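Local coordinates for protein glycoside hydrolase (Streptococcus pneumoniae serotype 4, PDB 6ORH) that probably hydrolyses alpha-L-fucosidic linkages, releasing fucose from host-derived carbohydrate antigens as a family 29 glycoside hydrolase, at residues D326-S334 with E367-F376; D377-L385 with V413-V423. The protein carries 2 engineered substitutions. One frame throughout, in Å; residues are numbered along the deposited sequence.

Contact 1. Residues D326-S334 with E367-F376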
ATOM      1  N   ASP A 326     -14.933 -18.813  -9.682  1.00 21.06           N
ATOM      2  CA  ASP A 326     -15.528 -17.496  -9.528  1.00 19.97           C
ATOM      3  C   ASP A 326     -16.877 -17.657  -8.826  1.00 20.21           C
ATOM      4  O   ASP A 326     -17.871 -18.038  -9.466  1.00 20.28           O
ATOM      5  CB  ASP A 326     -15.716 -16.831 -10.897  1.00 20.49           C
ATOM      6  CG  ASP A 326     -16.312 -15.436 -10.818  1.00 19.95           C
ATOM      7  OD1 ASP A 326     -16.587 -14.989  -9.693  1.00 20.27           O
ATOM      8  OD2 ASP A 326     -16.511 -14.824 -11.889  1.00 21.03           O
ATOM      9  N   LEU A 327     -16.898 -17.286  -7.545  1.00 19.93           N
ATOM     10  CA  LEU A 327     -18.059 -17.470  -6.682  1.00 21.32           C
ATOM     11  C   LEU A 327     -19.158 -16.469  -7.017  1.00 22.49           C
ATOM     12  O   LEU A 327     -20.278 -16.559  -6.496  1.00 24.95           O
ATOM     13  CB  LEU A 327     -17.624 -17.334  -5.228  1.00 21.91           C
ATOM     14  CG  LEU A 327     -16.572 -18.349  -4.790  1.00 23.68           C
ATOM     15  CD1 LEU A 327     -15.858 -17.856  -3.555  1.00 23.19           C
ATOM     16  CD2 LEU A 327     -17.247 -19.697  -4.524  1.00 24.85           C
ATOM     17  N   ALA A 328     -18.845 -15.493  -7.883  1.00 21.49           N
ATOM     18  CA  ALA A 328     -19.837 -14.506  -8.260  1.00 19.53           C
ATOM     19  C   ALA A 328     -20.560 -14.876  -9.556  1.00 20.49           C
ATOM     20  O   ALA A 328     -21.537 -14.224  -9.895  1.00 21.69           O
ATOM     21  CB  ALA A 328     -19.193 -13.129  -8.365  1.00 20.60           C
ATOM     22  N   LEU A 329     -20.110 -15.918 -10.273  1.00 23.57           N
ATOM     23  CA  LEU A 329     -20.705 -16.214 -11.572  1.00 28.13           C
ATOM     24  C   LEU A 329     -22.207 -16.437 -11.415  1.00 28.43           C
ATOM     25  O   LEU A 329     -22.631 -17.231 -10.587  1.00 33.16           O
ATOM     26  CB  LEU A 329     -20.078 -17.484 -12.154  1.00 31.10           C
ATOM     27  CG  LEU A 329     -18.943 -17.328 -13.153  1.00 32.48           C
ATOM     28  CD1 LEU A 329     -18.520 -18.701 -13.655  1.00 30.98           C
ATOM     29  CD2 LEU A 329     -19.303 -16.408 -14.319  1.00 30.50           C
ATOM     30  N   GLY A 330     -23.011 -15.733 -12.209  1.00 30.27           N
ATOM     31  CA  GLY A 330     -24.456 -15.894 -12.195  1.00 30.58           C
ATOM     32  C   GLY A 330     -25.157 -15.207 -11.024  1.00 31.99           C
ATOM     33  O   GLY A 330     -26.378 -15.261 -10.917  1.00 31.67           O
ATOM     34  N   ALA A 331     -24.403 -14.547 -10.134  1.00 30.31           N
ATOM     35  CA  ALA A 331     -25.040 -13.738  -9.103  1.00 26.82           C
ATOM     36  C   ALA A 331     -25.966 -12.686  -9.721  1.00 28.41           C
ATOM     37  O   ALA A 331     -25.687 -12.137 -10.788  1.00 29.11           O
ATOM     38  CB  ALA A 331     -23.982 -13.096  -8.233  1.00 26.60           C
ATOM     39  N   GLU A 332     -27.061 -12.386  -9.016  1.00 28.83           N
ATOM     40  CA  GLU A 332     -27.995 -11.339  -9.399  1.00 31.82           C
ATOM     41  C   GLU A 332     -27.399  -9.984  -9.021  1.00 28.81           C
ATOM     42  O   GLU A 332     -27.003  -9.797  -7.881  1.00 26.67           O
ATOM     43  CB  GLU A 332     -29.312 -11.532  -8.645  1.00 38.65           C
ATOM     44  CG  GLU A 332     -30.404 -12.183  -9.480  1.00 50.93           C
ATOM     45  CD  GLU A 332     -31.385 -11.171 -10.054  1.00 58.40           C
ATOM     46  OE1 GLU A 332     -31.349 -10.944 -11.289  1.00 57.89           O
ATOM     47  OE2 GLU A 332     -32.172 -10.594  -9.260  1.00 64.14           O
ATOM     48  N   VAL A 333     -27.374  -9.042  -9.970  1.00 25.85           N
ATOM     49  CA  VAL A 333     -26.822  -7.719  -9.707  1.00 24.93           C
ATOM     50  C   VAL A 333     -27.902  -6.654  -9.878  1.00 24.52           C
ATOM     51  O   VAL A 333     -28.584  -6.613 -10.898  1.00 28.57           O
ATOM     52  CB  VAL A 333     -25.626  -7.432 -10.640  1.00 24.29           C
ATOM     53  CG1 VAL A 333     -24.978  -6.103 -10.272  1.00 25.54           C
ATOM     54  CG2 VAL A 333     -24.592  -8.542 -10.620  1.00 23.39           C
ATOM     55  N   SER A 334     -28.030  -5.748  -8.904  1.00 23.49           N
ATOM     56  CA  SER A 334     -28.957  -4.633  -9.031  1.00 23.17           C
ATOM     57  C   SER A 334     -28.203  -3.323  -8.861  1.00 22.79           C
ATOM     58  O   SER A 334     -27.132  -3.281  -8.253  1.00 24.90           O
ATOM     59  CB  SER A 334     -30.040  -4.701  -8.005  1.00 24.88           C
ATOM     60  OG  SER A 334     -29.467  -5.008  -6.757  1.00 25.83           O
ATOM     61  N   GLU A 367     -25.210  -3.982  -6.172  1.00 18.25           N
ATOM     62  CA  GLU A 367     -25.315  -4.986  -5.122  1.00 19.41           C
ATOM     63  C   GLU A 367     -25.443  -6.359  -5.771  1.00 18.82           C
ATOM     64  O   GLU A 367     -26.260  -6.532  -6.694  1.00 20.84           O
ATOM     65  CB  GLU A 367     -26.535  -4.711  -4.236  1.00 19.74           C
ATOM     66  CG  GLU A 367     -26.658  -5.683  -3.067  1.00 21.80           C
ATOM     67  CD  GLU A 367     -27.683  -5.253  -2.026  1.00 24.65           C
ATOM     68  OE1 GLU A 367     -27.757  -4.054  -1.727  1.00 24.04           O
ATOM     69  OE2 GLU A 367     -28.428  -6.121  -1.522  1.00 28.53           O
ATOM     70  N   LEU A 368     -24.614  -7.299  -5.305  1.00 19.07           N
ATOM     71  CA  LEU A 368     -24.642  -8.674  -5.796  1.00 20.74           C
ATOM     72  C   LEU A 368     -25.337  -9.526  -4.745  1.00 21.42           C
ATOM     73  O   LEU A 368     -25.041  -9.395  -3.558  1.00 21.66           O
ATOM     74  CB  LEU A 368     -23.223  -9.225  -5.993  1.00 21.66           C
ATOM     75  CG  LEU A 368     -22.519  -8.780  -7.275  1.00 23.59           C
ATOM     76  CD1 LEU A 368     -22.085  -7.331  -7.149  1.00 27.08           C
ATOM     77  CD2 LEU A 368     -21.302  -9.643  -7.560  1.00 23.43           C
ATOM     78  N   ASP A 369     -26.224 -10.423  -5.214  1.00 22.94           N
ATOM     79  CA  ASP A 369     -26.821 -11.457  -4.380  1.00 23.20           C
ATOM     80  C   ASP A 369     -26.365 -12.810  -4.920  1.00 21.81           C
ATOM     81  O   ASP A 369     -26.746 -13.181  -6.020  1.00 23.36           O
ATOM     82  CB  ASP A 369     -28.354 -11.347  -4.402  1.00 23.00           C
ATOM     83  CG  ASP A 369     -29.043 -12.371  -3.500  1.00 26.66           C
ATOM     84  OD1 ASP A 369     -28.373 -13.308  -3.024  1.00 22.55           O
ATOM     85  OD2 ASP A 369     -30.256 -12.204  -3.267  1.00 31.90           O
ATOM     86  N   LEU A 370     -25.519 -13.507  -4.159  1.00 20.48           N
ATOM     87  CA  LEU A 370     -24.901 -14.749  -4.593  1.00 22.75           C
ATOM     88  C   LEU A 370     -25.912 -15.892  -4.532  1.00 27.56           C
ATOM     89  O   LEU A 370     -25.633 -16.979  -5.049  1.00 30.48           O
ATOM     90  CB  LEU A 370     -23.692 -15.068  -3.707  1.00 22.15           C
ATOM     91  CG  LEU A 370     -22.609 -13.992  -3.645  1.00 21.72           C
ATOM     92  CD1 LEU A 370     -21.432 -14.484  -2.823  1.00 22.77           C
ATOM     93  CD2 LEU A 370     -22.156 -13.613  -5.051  1.00 22.99           C
ATOM     94  N   GLY A 371     -27.066 -15.634  -3.900  1.00 28.08           N
ATOM     95  CA  GLY A 371     -28.147 -16.618  -3.866  1.00 31.96           C
ATOM     96  C   GLY A 371     -28.063 -17.553  -2.656  1.00 33.16           C
ATOM     97  O   GLY A 371     -29.067 -18.141  -2.251  1.00 34.83           O
ATOM     98  N   SER A 372     -26.852 -17.706  -2.116  1.00 32.45           N
ATOM     99  CA  SER A 372     -26.564 -18.453  -0.900  1.00 31.93           C
ATOM    100  C   SER A 372     -25.269 -17.902  -0.299  1.00 31.53           C
ATOM    101  O   SER A 372     -24.526 -17.206  -0.997  1.00 28.19           O
ATOM    102  CB  SER A 372     -26.474 -19.940  -1.179  1.00 33.49           C
ATOM    103  OG  SER A 372     -25.339 -20.242  -1.977  1.00 35.86           O
ATOM    104  N   PRO A 373     -24.988 -18.101   1.014  1.00 31.25           N
ATOM    105  CA  PRO A 373     -23.728 -17.637   1.600  1.00 29.51           C
ATOM    106  C   PRO A 373     -22.537 -18.393   1.006  1.00 29.22           C
ATOM    107  O   PRO A 373     -22.584 -19.617   0.852  1.00 28.21           O
ATOM    108  CB  PRO A 373     -23.859 -17.903   3.113  1.00 28.31           C
ATOM    109  CG  PRO A 373     -25.324 -18.264   3.341  1.00 30.37           C
ATOM    110  CD  PRO A 373     -25.872 -18.739   2.012  1.00 29.89           C
ATOM    111  N   LYS A 374     -21.506 -17.641   0.587  1.00 26.72           N
ATOM    112  CA  LYS A 374     -20.266 -18.226   0.095  1.00 26.58           C
ATOM    113  C   LYS A 374     -19.106 -17.557   0.818  1.00 24.37           C
ATOM    114  O   LYS A 374     -19.274 -16.472   1.366  1.00 26.05           O
ATOM    115  CB  LYS A 374     -20.123 -18.018  -1.420  1.00 26.81           C
ATOM    116  CG  LYS A 374     -21.336 -18.445  -2.232  1.00 28.40           C
ATOM    117  CD  LYS A 374     -21.061 -18.628  -3.709  1.00 29.87           C
ATOM    118  CE  LYS A 374     -22.307 -19.050  -4.460  1.00 32.97           C
ATOM    119  NZ  LYS A 374     -22.161 -18.867  -5.926  1.00 33.46           N
ATOM    120  N   THR A 375     -17.935 -18.211   0.812  1.00 24.18           N
ATOM    121  CA  THR A 375     -16.776 -17.776   1.571  1.00 23.85           C
ATOM    122  C   THR A 375     -15.680 -17.328   0.606  1.00 24.72           C
ATOM    123  O   THR A 375     -15.242 -18.113  -0.237  1.00 27.81           O
ATOM    124  CB  THR A 375     -16.250 -18.901   2.461  1.00 24.83           C
ATOM    125  OG1 THR A 375     -17.358 -19.197   3.312  1.00 24.94           O
ATOM    126  CG2 THR A 375     -15.068 -18.510   3.314  1.00 23.91           C
ATOM    127  N   PHE A 376     -15.270 -16.064   0.762  1.00 24.21           N
ATOM    128  CA  PHE A 376     -14.334 -15.447  -0.171  1.00 22.72           C
ATOM    129  C   PHE A 376     -13.448 -14.442   0.562  1.00 21.46           C
ATOM    130  O   PHE A 376     -13.731 -14.038   1.697  1.00 24.59           O
ATOM    131  CB  PHE A 376     -15.100 -14.823  -1.339  1.00 21.01           C
ATOM    132  CG  PHE A 376     -16.127 -13.805  -0.896  1.00 21.92           C
ATOM    133  CD1 PHE A 376     -15.771 -12.483  -0.677  1.00 22.05           C
ATOM    134  CD2 PHE A 376     -17.446 -14.180  -0.696  1.00 22.31           C
ATOM    135  CE1 PHE A 376     -16.714 -11.551  -0.264  1.00 22.19           C
ATOM    136  CE2 PHE A 376     -18.392 -13.253  -0.276  1.00 21.91           C
ATOM    137  CZ  PHE A 376     -18.021 -11.940  -0.061  1.00 24.46           C
TER
HETATM  138  O   HOH W   1     -28.807  -7.922  -6.097  1.00 31.24           O

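Contact 2. Residues D377-L385 with V413-V423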
ATOM      1  N   ASP A 377     -12.344 -14.041  -0.089  1.00 20.12           N
ATOM      2  CA  ASP A 377     -11.451 -13.039   0.461  1.00 18.74           C
ATOM      3  C   ASP A 377     -10.821 -12.208  -0.657  1.00 17.53           C
ATOM      4  O   ASP A 377      -9.907 -11.438  -0.373  1.00 20.09           O
ATOM      5  CB  ASP A 377     -10.358 -13.626   1.362  1.00 18.24           C
ATOM      6  CG  ASP A 377      -9.474 -14.694   0.720  1.00 19.64           C
ATOM      7  OD1 ASP A 377      -9.739 -15.112  -0.435  1.00 19.51           O
ATOM      8  OD2 ASP A 377      -8.572 -15.162   1.423  1.00 23.89           O
ATOM      9  N   VAL A 378     -11.305 -12.383  -1.894  1.00 18.28           N
ATOM     10  CA  VAL A 378     -10.812 -11.583  -3.014  1.00 16.80           C
ATOM     11  C   VAL A 378     -11.983 -11.133  -3.874  1.00 16.17           C
ATOM     12  O   VAL A 378     -12.801 -11.946  -4.300  1.00 18.75           O
ATOM     13  CB  VAL A 378      -9.803 -12.339  -3.897  1.00 16.69           C
ATOM     14  CG1 VAL A 378      -9.242 -11.384  -4.968  1.00 18.38           C
ATOM     15  CG2 VAL A 378      -8.669 -12.932  -3.081  1.00 18.99           C
ATOM     16  N   ILE A 379     -12.013  -9.837  -4.222  1.00 14.57           N
ATOM     17  CA  ILE A 379     -12.917  -9.365  -5.262  1.00 15.39           C
ATOM     18  C   ILE A 379     -12.088  -8.901  -6.469  1.00 15.56           C
ATOM     19  O   ILE A 379     -11.027  -8.331  -6.278  1.00 17.51           O
ATOM     20  CB  ILE A 379     -13.887  -8.272  -4.747  1.00 15.83           C
ATOM     21  CG1 ILE A 379     -14.986  -7.973  -5.773  1.00 16.02           C
ATOM     22  CG2 ILE A 379     -13.108  -7.010  -4.337  1.00 16.52           C
ATOM     23  CD1 ILE A 379     -16.139  -7.073  -5.300  1.00 16.13           C
ATOM     24  N   GLU A 380     -12.546  -9.228  -7.686  1.00 14.85           N
ATOM     25  CA  GLU A 380     -11.924  -8.739  -8.922  1.00 15.00           C
ATOM     26  C   GLU A 380     -12.913  -7.836  -9.661  1.00 16.04           C
ATOM     27  O   GLU A 380     -14.092  -8.174  -9.831  1.00 15.43           O
ATOM     28  CB  GLU A 380     -11.504  -9.924  -9.810  1.00 15.70           C
ATOM     29  CG  GLU A 380     -11.006  -9.465 -11.199  1.00 16.76           C
ATOM     30  CD  GLU A 380     -10.683 -10.631 -12.126  1.00 16.91           C
ATOM     31  OE1 GLU A 380     -10.292 -11.691 -11.620  1.00 18.78           O
ATOM     32  OE2 GLU A 380     -10.810 -10.460 -13.364  1.00 19.41           O
ATOM     33  N   LEU A 381     -12.443  -6.655 -10.113  1.00 13.96           N
ATOM     34  CA  LEU A 381     -13.228  -5.738 -10.925  1.00 13.76           C
ATOM     35  C   LEU A 381     -12.413  -5.470 -12.193  1.00 14.35           C
ATOM     36  O   LEU A 381     -11.174  -5.423 -12.113  1.00 14.05           O
ATOM     37  CB  LEU A 381     -13.395  -4.415 -10.159  1.00 14.75           C
ATOM     38  CG  LEU A 381     -14.015  -4.477  -8.756  1.00 16.59           C
ATOM     39  CD1 LEU A 381     -14.051  -3.075  -8.142  1.00 19.52           C
ATOM     40  CD2 LEU A 381     -15.415  -5.067  -8.800  1.00 19.46           C
ATOM     41  N   ARG A 382     -13.073  -5.234 -13.326  1.00 14.83           N
ATOM     42  CA  ARG A 382     -12.355  -4.842 -14.547  1.00 15.51           C
ATOM     43  C   ARG A 382     -13.098  -3.718 -15.262  1.00 15.79           C
ATOM     44  O   ARG A 382     -14.327  -3.748 -15.435  1.00 16.04           O
ATOM     45  CB  ARG A 382     -12.261  -5.996 -15.553  1.00 15.95           C
ATOM     46  CG  ARG A 382     -11.486  -7.201 -15.042  1.00 14.74           C
ATOM     47  CD  ARG A 382     -11.099  -8.086 -16.226  1.00 16.01           C
ATOM     48  NE  ARG A 382     -10.477  -9.322 -15.784  1.00 15.86           N
ATOM     49  CZ  ARG A 382      -9.842 -10.150 -16.618  1.00 17.92           C
ATOM     50  NH1 ARG A 382      -9.755  -9.830 -17.901  1.00 18.66           N
ATOM     51  NH2 ARG A 382      -9.298 -11.268 -16.170  1.00 18.52           N
ATOM     52  N   GLU A 383     -12.331  -2.723 -15.721  1.00 14.91           N
ATOM     53  CA  GLU A 383     -12.873  -1.674 -16.569  1.00 14.99           C
ATOM     54  C   GLU A 383     -12.857  -2.106 -18.026  1.00 15.76           C
ATOM     55  O   GLU A 383     -12.349  -3.172 -18.354  1.00 18.26           O
ATOM     56  CB  GLU A 383     -12.102  -0.354 -16.435  1.00 14.85           C
ATOM     57  CG  GLU A 383     -12.490   0.392 -15.192  1.00 14.67           C
ATOM     58  CD  GLU A 383     -11.792   1.730 -15.059  1.00 14.52           C
ATOM     59  OE1 GLU A 383     -10.598   1.722 -14.656  1.00 13.57           O
ATOM     60  OE2 GLU A 383     -12.471   2.760 -15.243  1.00 13.75           O
ATOM     61  N   ASP A 384     -13.447  -1.291 -18.900  1.00 17.98           N
ATOM     62  CA  ASP A 384     -13.314  -1.557 -20.319  1.00 17.62           C
ATOM     63  C   ASP A 384     -12.364  -0.534 -20.932  1.00 17.04           C
ATOM     64  O   ASP A 384     -12.786   0.552 -21.311  1.00 17.41           O
ATOM     65  CB  ASP A 384     -14.669  -1.532 -21.042  1.00 20.60           C
ATOM     66  CG  ASP A 384     -14.579  -1.812 -22.538  1.00 23.70           C
ATOM     67  OD1 ASP A 384     -13.457  -2.025 -23.076  1.00 22.78           O
ATOM     68  OD2 ASP A 384     -15.650  -1.785 -23.180  1.00 27.86           O
ATOM     69  N   LEU A 385     -11.084  -0.876 -20.990  1.00 15.93           N
ATOM     70  CA  LEU A 385     -10.107   0.160 -21.297  1.00 16.29           C
ATOM     71  C   LEU A 385     -10.135   0.539 -22.773  1.00 16.98           C
ATOM     72  O   LEU A 385      -9.498   1.520 -23.142  1.00 18.09           O
ATOM     73  CB  LEU A 385      -8.699  -0.266 -20.849  1.00 15.02           C
ATOM     74  CG  LEU A 385      -8.462  -0.416 -19.350  1.00 14.37           C
ATOM     75  CD1 LEU A 385      -6.973  -0.604 -19.089  1.00 15.36           C
ATOM     76  CD2 LEU A 385      -9.018   0.757 -18.532  1.00 14.50           C
ATOM     77  N   VAL A 413      -9.263   1.033 -10.812  1.00 12.03           N
ATOM     78  CA  VAL A 413      -9.565  -0.334 -11.198  1.00 11.91           C
ATOM     79  C   VAL A 413      -8.608  -0.704 -12.333  1.00 12.52           C
ATOM     80  O   VAL A 413      -7.754  -1.577 -12.161  1.00 13.16           O
ATOM     81  CB  VAL A 413     -11.060  -0.452 -11.573  1.00 11.44           C
ATOM     82  CG1 VAL A 413     -11.357  -1.824 -12.193  1.00 12.24           C
ATOM     83  CG2 VAL A 413     -11.957  -0.273 -10.336  1.00 11.07           C
ATOM     84  N   GLY A 414      -8.750  -0.060 -13.497  1.00 12.43           N
ATOM     85  CA  GLY A 414      -7.877  -0.349 -14.627  1.00 13.16           C
ATOM     86  C   GLY A 414      -8.300  -1.625 -15.368  1.00 13.24           C
ATOM     87  O   GLY A 414      -9.475  -2.024 -15.326  1.00 14.91           O
ATOM     88  N   TYR A 415      -7.329  -2.292 -16.005  1.00 12.66           N
ATOM     89  CA  TYR A 415      -7.627  -3.492 -16.763  1.00 13.60           C
ATOM     90  C   TYR A 415      -8.210  -4.574 -15.847  1.00 14.27           C
ATOM     91  O   TYR A 415      -9.119  -5.331 -16.218  1.00 14.26           O
ATOM     92  CB  TYR A 415      -6.343  -4.036 -17.394  1.00 14.46           C
ATOM     93  CG  TYR A 415      -6.633  -5.135 -18.382  1.00 15.44           C
ATOM     94  CD1 TYR A 415      -6.972  -4.819 -19.689  1.00 17.22           C
ATOM     95  CD2 TYR A 415      -6.579  -6.459 -17.979  1.00 16.59           C
ATOM     96  CE1 TYR A 415      -7.284  -5.823 -20.595  1.00 19.14           C
ATOM     97  CE2 TYR A 415      -6.890  -7.477 -18.870  1.00 16.51           C
ATOM     98  CZ  TYR A 415      -7.253  -7.139 -20.170  1.00 17.23           C
ATOM     99  OH  TYR A 415      -7.507  -8.095 -21.115  1.00 21.12           O
ATOM    100  N   LYS A 416      -7.625  -4.671 -14.653  1.00 13.77           N
ATOM    101  CA  LYS A 416      -8.018  -5.691 -13.699  1.00 14.07           C
ATOM    102  C   LYS A 416      -7.507  -5.280 -12.331  1.00 13.69           C
ATOM    103  O   LYS A 416      -6.330  -4.971 -12.169  1.00 14.42           O
ATOM    104  CB  LYS A 416      -7.356  -7.015 -14.092  1.00 14.01           C
ATOM    105  CG  LYS A 416      -7.442  -8.133 -13.057  1.00 14.70           C
ATOM    106  CD  LYS A 416      -6.937  -9.442 -13.684  1.00 14.94           C
ATOM    107  CE  LYS A 416      -6.755 -10.566 -12.685  1.00 15.32           C
ATOM    108  NZ  LYS A 416      -6.334 -11.813 -13.383  1.00 15.22           N
ATOM    109  N   ARG A 417      -8.403  -5.309 -11.331  1.00 13.50           N
ATOM    110  CA  ARG A 417      -8.033  -4.981  -9.965  1.00 13.39           C
ATOM    111  C   ARG A 417      -8.475  -6.148  -9.087  1.00 14.75           C
ATOM    112  O   ARG A 417      -9.647  -6.543  -9.131  1.00 15.31           O
ATOM    113  CB  ARG A 417      -8.784  -3.708  -9.518  1.00 14.32           C
ATOM    114  CG  ARG A 417      -8.533  -3.260  -8.083  1.00 14.20           C
ATOM    115  CD  ARG A 417      -7.094  -2.774  -7.910  1.00 15.60           C
ATOM    116  NE  ARG A 417      -6.684  -2.601  -6.517  1.00 15.94           N
ATOM    117  CZ  ARG A 417      -6.618  -1.444  -5.880  1.00 15.98           C
ATOM    118  NH1 ARG A 417      -7.067  -0.310  -6.429  1.00 18.35           N
ATOM    119  NH2 ARG A 417      -6.140  -1.437  -4.642  1.00 19.43           N
ATOM    120  N   LEU A 418      -7.522  -6.697  -8.344  1.00 14.53           N
ATOM    121  CA  LEU A 418      -7.831  -7.664  -7.296  1.00 15.67           C
ATOM    122  C   LEU A 418      -7.775  -6.883  -5.997  1.00 17.78           C
ATOM    123  O   LEU A 418      -6.903  -6.023  -5.799  1.00 21.79           O
ATOM    124  CB  LEU A 418      -6.816  -8.812  -7.314  1.00 15.64           C
ATOM    125  CG  LEU A 418      -6.791  -9.602  -8.615  1.00 15.28           C
ATOM    126  CD1 LEU A 418      -5.625 -10.606  -8.616  1.00 15.61           C
ATOM    127  CD2 LEU A 418      -8.116 -10.328  -8.836  1.00 17.24           C
ATOM    128  N   LEU A 419      -8.810  -7.046  -5.187  1.00 16.61           N
ATOM    129  CA  LEU A 419      -8.737  -6.455  -3.869  1.00 15.28           C
ATOM    130  C   LEU A 419      -9.026  -7.507  -2.791  1.00 15.29           C
ATOM    131  O   LEU A 419     -10.090  -8.116  -2.815  1.00 17.47           O
ATOM    132  CB  LEU A 419      -9.772  -5.328  -3.833  1.00 16.80           C
ATOM    133  CG  LEU A 419      -9.836  -4.574  -2.510  1.00 17.21           C
ATOM    134  CD1 LEU A 419      -8.572  -3.722  -2.318  1.00 19.87           C
ATOM    135  CD2 LEU A 419     -11.076  -3.686  -2.530  1.00 19.02           C
ATOM    136  N   ARG A 420      -8.066  -7.710  -1.883  1.00 16.82           N
ATOM    137  CA  ARG A 420      -8.209  -8.704  -0.828  1.00 17.53           C
ATOM    138  C   ARG A 420      -8.833  -8.059   0.398  1.00 18.61           C
ATOM    139  O   ARG A 420      -8.688  -6.857   0.643  1.00 20.33           O
ATOM    140  CB  ARG A 420      -6.852  -9.292  -0.444  1.00 20.38           C
ATOM    141  CG  ARG A 420      -6.321 -10.241  -1.509  1.00 20.45           C
ATOM    142  CD  ARG A 420      -4.933 -10.739  -1.154  1.00 21.20           C
ATOM    143  NE  ARG A 420      -3.957  -9.663  -1.145  1.00 18.91           N
ATOM    144  CZ  ARG A 420      -2.693  -9.775  -0.730  1.00 20.47           C
ATOM    145  NH1 ARG A 420      -2.227 -10.937  -0.294  1.00 19.98           N
ATOM    146  NH2 ARG A 420      -1.875  -8.746  -0.804  1.00 19.82           N
ATOM    147  N   GLY A 421      -9.530  -8.909   1.148  1.00 20.23           N
ATOM    148  CA  GLY A 421     -10.086  -8.533   2.435  1.00 21.34           C
ATOM    149  C   GLY A 421      -9.993  -9.732   3.364  1.00 23.64           C
ATOM    150  O   GLY A 421      -9.502 -10.786   2.959  1.00 23.44           O
ATOM    151  N   ALA A 422     -10.466  -9.552   4.602  1.00 25.19           N
ATOM    152  CA  ALA A 422     -10.592 -10.658   5.536  1.00 24.54           C
ATOM    153  C   ALA A 422     -11.538 -11.701   4.952  1.00 23.94           C
ATOM    154  O   ALA A 422     -12.533 -11.365   4.309  1.00 25.64           O
ATOM    155  CB  ALA A 422     -11.121 -10.140   6.848  1.00 23.71           C
ATOM    156  N   VAL A 423     -11.229 -12.974   5.196  1.00 24.84           N
ATOM    157  CA  VAL A 423     -12.090 -14.049   4.738  1.00 23.89           C
ATOM    158  C   VAL A 423     -13.459 -13.865   5.400  1.00 25.37           C
ATOM    159  O   VAL A 423     -13.529 -13.625   6.600  1.00 28.59           O
ATOM    160  CB  VAL A 423     -11.467 -15.424   5.056  1.00 28.89           C
ATOM    161  CG1 VAL A 423     -11.097 -15.539   6.524  1.00 31.31           C
ATOM    162  CG2 VAL A 423     -12.376 -16.565   4.623  1.00 30.19           C
TER
HETATM  163  O   HOH W   2      -8.965 -12.890 -13.611  1.00 18.85           O
HETATM  164  O   HOH W   3      -8.039 -10.697 -20.230  1.00 28.20           O
HETATM  165  O   HOH W   4      -9.186   3.135 -12.877  1.00 11.43           O
HETATM  166  O   HOH W   5     -10.323  -4.979 -18.670  1.00 15.43           O

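Contact 1. Residues D326-S334 with E367-F376
Residues Glu332 to Ser334 run antiparallel to strand 367-370, with the axes of the two short strands 4.8 Å apart at their closest and their directions 160° apart. The pairing adds strand 332-334 to the border of a five-stranded antiparallel sheet in the F5/8 type C domain, a galactose-binding-like beta-sandwich. Glu332 with Asp369 and Ser334 with Glu367 are hydrogen-bonded pairs. Val333 and Leu368 form the non-hydrogen-bonded pair between them. Their side chains lie side by side and point the same way, with Val333 CG2 3.9 Å from Leu368 CG. The first torsion of Val333, -175°, turns CG1 away from its own backbone N and leaves CG2 to meet the leucine.

The other face carries Glu332, Ser334, Glu367 and Asp369. A water there bonds to Ser334 OG and donates to Glu367 O at 3.0 Å. The carboxylate of Glu367 leads off to a salt bridge with Arg430.

Beyond the strands, 326-331 folds as two overlapping turns, type I from Asp326 to Leu329 and type II from Ala328 to Ala331. Leu370 CD2 packs against this loop, 3.7 Å from Ala331 CB and 3.8 Å from Leu327 O. Asp369 OD1 accepts from Gly371 N, met from above the carboxylate plane. This Asx turn sits where the chain leaves one sheet for the other. Gln427 also donates to that oxygen.

After the corner, strand 373-376 meets the loop again. Leu327 CD1 touches Phe376 CB at 3.8 Å, the two side chains crossing at a slant. Lys374 and Leu327 slide past each other in opposite directions. The extended lysine chain carries NZ to Leu327 O, a 3.0 Å hydrogen bond that comes in at a C=O...N angle of 134°, tilted from the carbonyl plane.

Contact 2. Residues D377-L385 with V413-V423
Arg382 and Lys416 lie side by side and point the same way, with Arg382 NH2 3.9 Å from Lys416 CD. Both cations gather round Glu380. One water accepts from Arg382 NH2 and Lys416 NZ and donates to Glu380 OE1. Arg382 NE makes a nearly straight salt bridge to Glu380 OE2 at 2.7 Å, with the acceptor in the guanidinium plane. On the far side of the guanidinium, NH1 shares a second water with Tyr415 OH. Arg382 NH1 comes within 3.8 Å of Tyr415 CE2, the guanidinium and ring planes 41° apart. Glu380 CB packs on Leu418 CD2 at 3.5 Å.

Behind this cluster, strand 378-382 pairs antiparallel with 417-423 in one sheet of the beta-sandwich. Tyr415 and Lys416 come from the loop that leads into the second strand. Ile379 with Leu419 and Leu381 with Arg417 are the hydrogen-bonded pairs. On their face Ile379 CG2 meets Leu419 CB at 3.8 Å. Against strand 441-448, the other neighbour of 378-382, Asp377 and Val378 both face Tyr448, a classic beta bulge.

At the other end the loop 413-416 is held at Gly414 by Glu383. Glu383 N bonds to Gly414 O, and Glu383 OE1 accepts from Gly414 N at 2.8 Å through its anti lone pair. Further out, Arg390 N and Ile391 N hold Glu383 OE2. Lys444 and Tyr448 grip Glu380, and Lys416 NZ is salt-bridged to Glu22.

Strand 373-376 of contact 1 runs almost directly into strand 378-382 of contact 2, and both flank strand 417-426. The contact centres are 15 Å apart, and they touch where Thr375 CG2 meets Val423 CG2 at 3.6 Å. Both lie near residues known to bind calcium, though none is bound to this chain. Val333 is about 8 Å from His346 and Asp349, and Arg382 about 3 Å from Thr443, side chain to side chain. Contact 2 also faces the catalytic domain, through Arg417-Asp221 and Arg420-Glu280 salt bridges. A bound N-acetylglucosamine lies about 12 Å from the Ala422 side chain and 14 Å from that of Glu367. Neither contact contains glycan-pocket residues, whether Val403 to Gln405 or those in the barrel.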